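Local coordinates for protein endo-beta-1,4-glucanase (Bacillus licheniformis, PDB 2JEN) that hydrolyses beta-1,4-glucan chains, notably plant cell-wall xyloglucan, as a family 12 glycoside hydrolase, at residues A[41-49]-A[99-107]. The protein carries 1 engineered substitution. Numbering follows the deposited sequence. Where two conformers were deposited one is given.
Sequences FKNKKYYIF and TEGYTAGSG. With SO4 (sulfate ion), chain H; SO4 (sulfate ion), chain B.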
loop_
_atom_site.group_PDB
_atom_site.type_symbol
_atom_site.label_atom_id
_atom_site.label_comp_id
_atom_site.label_asym_id
_atom_site.label_seq_id
_atom_site.Cartn_x
_atom_site.Cartn_y
_atom_site.Cartn_z
ATOM N N PHE A 41 -5.272 18.498 17.487
ATOM C CA PHE A 41 -5.754 17.965 18.756
ATOM C C PHE A 41 -5.710 19.047 19.807
ATOM O O PHE A 41 -5.190 20.138 19.565
ATOM C CB PHE A 41 -5.032 16.684 19.169
ATOM C CG PHE A 41 -3.560 16.833 19.469
ATOM C CD1 PHE A 41 -2.611 16.916 18.466
ATOM C CD2 PHE A 41 -3.109 16.841 20.770
ATOM C CE1 PHE A 41 -1.284 17.007 18.774
ATOM C CE2 PHE A 41 -1.755 16.919 21.071
ATOM C CZ PHE A 41 -0.862 17.027 20.089
ATOM N N LYS A 42 -6.373 18.784 20.937
ATOM C CA LYS A 42 -6.476 19.762 22.031
ATOM C C LYS A 42 -7.134 21.054 21.569
ATOM O O LYS A 42 -6.570 22.148 21.698
ATOM C CB LYS A 42 -5.104 20.037 22.667
ATOM C CG LYS A 42 -5.150 20.670 24.062
ATOM C CD LYS A 42 -5.475 19.570 25.120
ATOM C CE LYS A 42 -4.216 18.704 25.463
ATOM N NZ LYS A 42 -4.487 17.328 26.060
ATOM N N ASN A 43 -8.350 20.953 21.022
ATOM C CA ASN A 43 -9.087 22.115 20.546
ATOM C C ASN A 43 -8.270 22.941 19.558
ATOM O O ASN A 43 -8.308 24.169 19.547
ATOM C CB ASN A 43 -9.574 22.961 21.741
ATOM C CG ASN A 43 -10.642 23.975 21.368
ATOM O OD1 ASN A 43 -10.743 25.034 22.014
ATOM N ND2 ASN A 43 -11.421 23.688 20.336
ATOM N N LYS A 44 -7.557 22.230 18.680
ATOM C CA LYS A 44 -6.723 22.812 17.640
ATOM C C LYS A 44 -5.581 23.697 18.177
ATOM O O LYS A 44 -5.004 24.450 17.415
ATOM C CB LYS A 44 -7.499 23.525 16.542
ATOM C CG LYS A 44 -8.514 22.675 15.811
ATOM C CD LYS A 44 -9.190 23.389 14.675
ATOM C CE LYS A 44 -8.326 23.599 13.451
ATOM N NZ LYS A 44 -9.018 24.291 12.309
ATOM N N LYS A 45 -5.198 23.512 19.431
ATOM C CA LYS A 45 -4.002 24.192 19.968
ATOM C C LYS A 45 -2.733 23.618 19.350
ATOM O O LYS A 45 -1.742 24.318 19.201
ATOM C CB LYS A 45 -3.940 24.006 21.486
ATOM C CG LYS A 45 -2.838 24.802 22.181
ATOM C CD LYS A 45 -2.811 24.471 23.673
ATOM C CE LYS A 45 -1.578 25.083 24.333
ATOM N NZ LYS A 45 -1.451 24.768 25.785
ATOM N N TYR A 46 -2.790 22.351 18.986
ATOM C CA TYR A 46 -1.639 21.661 18.388
ATOM C C TYR A 46 -2.060 20.959 17.134
ATOM O O TYR A 46 -3.231 20.621 16.950
ATOM C CB TYR A 46 -1.103 20.596 19.340
ATOM C CG TYR A 46 -0.865 21.023 20.772
ATOM C CD1 TYR A 46 -0.013 22.071 21.098
ATOM C CD2 TYR A 46 -1.467 20.343 21.808
ATOM C CE1 TYR A 46 0.220 22.412 22.436
ATOM C CE2 TYR A 46 -1.253 20.679 23.115
ATOM C CZ TYR A 46 -0.403 21.708 23.424
ATOM O OH TYR A 46 -0.180 22.042 24.753
ATOM N N TYR A 47 -1.079 20.646 16.299
ATOM C CA TYR A 47 -1.291 19.596 15.273
ATOM C C TYR A 47 -0.054 18.803 15.074
ATOM O O TYR A 47 1.062 19.309 15.171
ATOM C CB TYR A 47 -1.783 20.168 13.931
ATOM C CG TYR A 47 -0.951 21.284 13.323
ATOM C CD1 TYR A 47 -1.179 22.608 13.657
ATOM C CD2 TYR A 47 0.041 21.014 12.371
ATOM C CE1 TYR A 47 -0.437 23.615 13.059
ATOM C CE2 TYR A 47 0.761 22.053 11.772
ATOM C CZ TYR A 47 0.534 23.342 12.145
ATOM O OH TYR A 47 1.226 24.364 11.522
ATOM N N ILE A 48 -0.247 17.524 14.818
ATOM C CA ILE A 48 0.812 16.673 14.307
ATOM C C ILE A 48 0.901 16.998 12.816
ATOM O O ILE A 48 -0.107 17.087 12.129
ATOM C CB ILE A 48 0.550 15.158 14.545
ATOM C CG1 ILE A 48 0.022 14.879 15.969
ATOM C CG2 ILE A 48 1.800 14.374 14.248
ATOM C CD1 ILE A 48 -0.348 13.431 16.231
ATOM N N PHE A 49 2.115 17.147 12.348
ATOM C CA PHE A 49 2.389 17.644 11.000
ATOM C C PHE A 49 3.314 16.695 10.238
ATOM O O PHE A 49 4.419 16.384 10.693
ATOM C CB PHE A 49 3.067 19.021 11.141
ATOM C CG PHE A 49 3.297 19.780 9.851
ATOM C CD1 PHE A 49 2.395 19.746 8.800
ATOM C CD2 PHE A 49 4.395 20.596 9.741
ATOM C CE1 PHE A 49 2.620 20.490 7.645
ATOM C CE2 PHE A 49 4.619 21.310 8.576
ATOM C CZ PHE A 49 3.738 21.268 7.547
ATOM N N THR A 99 2.383 29.506 8.319
ATOM C CA THR A 99 0.944 29.577 8.276
ATOM C C THR A 99 0.517 31.034 8.402
ATOM O O THR A 99 1.268 31.888 8.824
ATOM C CB THR A 99 0.310 28.758 9.434
ATOM O OG1 THR A 99 0.958 29.042 10.678
ATOM C CG2 THR A 99 0.371 27.264 9.154
ATOM N N GLU A 100 -0.732 31.310 8.033
ATOM C CA GLU A 100 -1.288 32.637 8.311
ATOM C C GLU A 100 -1.723 32.652 9.759
ATOM O O GLU A 100 -2.877 32.398 10.113
ATOM C CB GLU A 100 -2.433 33.019 7.370
ATOM C CG GLU A 100 -3.099 34.403 7.659
ATOM C CD GLU A 100 -2.136 35.557 8.039
ATOM O OE1 GLU A 100 -1.249 35.903 7.237
ATOM O OE2 GLU A 100 -2.291 36.152 9.137
ATOM N N GLY A 101 -0.788 32.969 10.627
ATOM C CA GLY A 101 -1.055 33.014 12.028
ATOM C C GLY A 101 -0.614 31.800 12.817
ATOM O O GLY A 101 0.270 31.068 12.422
ATOM N N TYR A 102 -1.216 31.668 13.983
ATOM C CA TYR A 102 -0.749 30.852 15.076
ATOM C C TYR A 102 -1.912 29.975 15.550
ATOM O O TYR A 102 -3.058 30.462 15.625
ATOM C CB TYR A 102 -0.313 31.724 16.266
ATOM C CG TYR A 102 0.659 32.850 15.869
ATOM C CD1 TYR A 102 0.218 34.014 15.302
ATOM C CD2 TYR A 102 2.039 32.723 16.074
ATOM C CE1 TYR A 102 1.090 35.021 14.946
ATOM C CE2 TYR A 102 2.925 33.726 15.722
ATOM C CZ TYR A 102 2.453 34.884 15.160
ATOM O OH TYR A 102 3.299 35.938 14.802
ATOM N N THR A 103 -1.640 28.757 15.997
ATOM C CA THR A 103 -2.727 27.898 16.482
ATOM C C THR A 103 -3.467 28.550 17.647
ATOM O O THR A 103 -2.901 29.248 18.498
ATOM C CB THR A 103 -2.238 26.498 16.878
ATOM O OG1 THR A 103 -1.231 26.597 17.876
ATOM C CG2 THR A 103 -1.698 25.674 15.664
ATOM N N ALA A 104 -4.763 28.331 17.630
ATOM C CA ALA A 104 -5.654 28.902 18.633
ATOM C C ALA A 104 -5.265 28.457 20.013
ATOM O O ALA A 104 -5.090 27.274 20.282
ATOM C CB ALA A 104 -7.099 28.445 18.292
ATOM N N GLY A 105 -5.158 29.406 20.955
ATOM C CA GLY A 105 -4.884 29.065 22.321
ATOM C C GLY A 105 -3.467 28.661 22.624
ATOM O O GLY A 105 -3.174 28.226 23.713
ATOM N N SER A 106 -2.561 28.790 21.652
ATOM C CA SER A 106 -1.202 28.354 21.879
ATOM C C SER A 106 -0.438 29.260 22.831
ATOM O O SER A 106 0.498 28.848 23.478
ATOM C CB SER A 106 -0.460 28.266 20.541
ATOM O OG SER A 106 -0.404 29.501 19.848
ATOM N N GLY A 107 -0.838 30.518 22.871
ATOM C CA GLY A 107 -0.088 31.529 23.590
ATOM C C GLY A 107 0.986 32.227 22.778
ATOM O O GLY A 107 1.665 33.136 23.278
HETATM S S SO4 H . -10.432 18.356 22.090
HETATM O O1 SO4 H . -9.398 18.613 23.105
HETATM O O2 SO4 H . -10.729 16.921 22.018
HETATM O O3 SO4 H . -11.646 19.057 22.518
HETATM O O4 SO4 H . -10.088 18.774 20.762
HETATM S S SO4 B . -12.714 24.408 13.280
HETATM O O1 SO4 B . -14.042 24.693 12.714
HETATM O O2 SO4 B . -11.687 24.493 12.236
HETATM O O3 SO4 B . -12.437 25.439 14.284
HETATM O O4 SO4 B . -12.584 23.113 13.882
HETATM O O HOH W 1 -7.177 25.957 21.403
HETATM O O HOH W 2 -5.685 26.422 15.644
HETATM O O HOH W 3 0.482 26.845 12.526
#
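T103 donates the one direct hydrogen bond between 41-49 and 99-107: its OG1 lies 2.7 Å from K45 O. The C=O...OG1 angle of 134°, with OG1 38° out of the carbonyl plane, shows an approach from above that plane. With chi1 at 58°, OG1 sits between the backbone N and the carbonyl carbon, while CG2, anti to the carbonyl carbon, reaches the Y47 ring. OG1 is also hydrogen-bonded to G95 N, so this hydroxyl links G95, the last residue of strand 91-95, with K45, which leads into the antiparallel neighbour strand 46-49.

Weaker and water-mediated links add to this bond. K45 CA approaches A104 O to 3.3 Å in a CA-H...O contact. Water 1 donates to both N43 O and A104 O; water 2 donates to K44 O and accepts from A104 N. A third water bridges two side-chain hydroxyls, Y47 OH and T99 OG1.

Van der Waals contacts make up the rest. T103 CG2 touches the edge of the Y47 ring near its plane, 3.6 Å from CE1, and T99 CG2 comes within 3.8 Å of Y47 OH. The extended K45 chain runs alongside the type II turn 103-106, CE lying 3.6 Å from G105 O and CG 3.9 Å from S106 CA, and carries NZ on to V258 O. The turn's own shape is held by T103 O, which accepts from both S106 N and S106 OG. A valine in place of T103 would probably leave K45 O and G95 N without the hydroxyl they share.

The chemistry implies that hairpin 38-41/46-49 and the loop between strands 91-95 and 110-111, in the beta-jelly-roll fold expected for family 12, are joined by one threonine hydroxyl, the K45 chain lying along the 103-106 turn, a methyl at the Y47 ring edge, and waters bridging further polar groups.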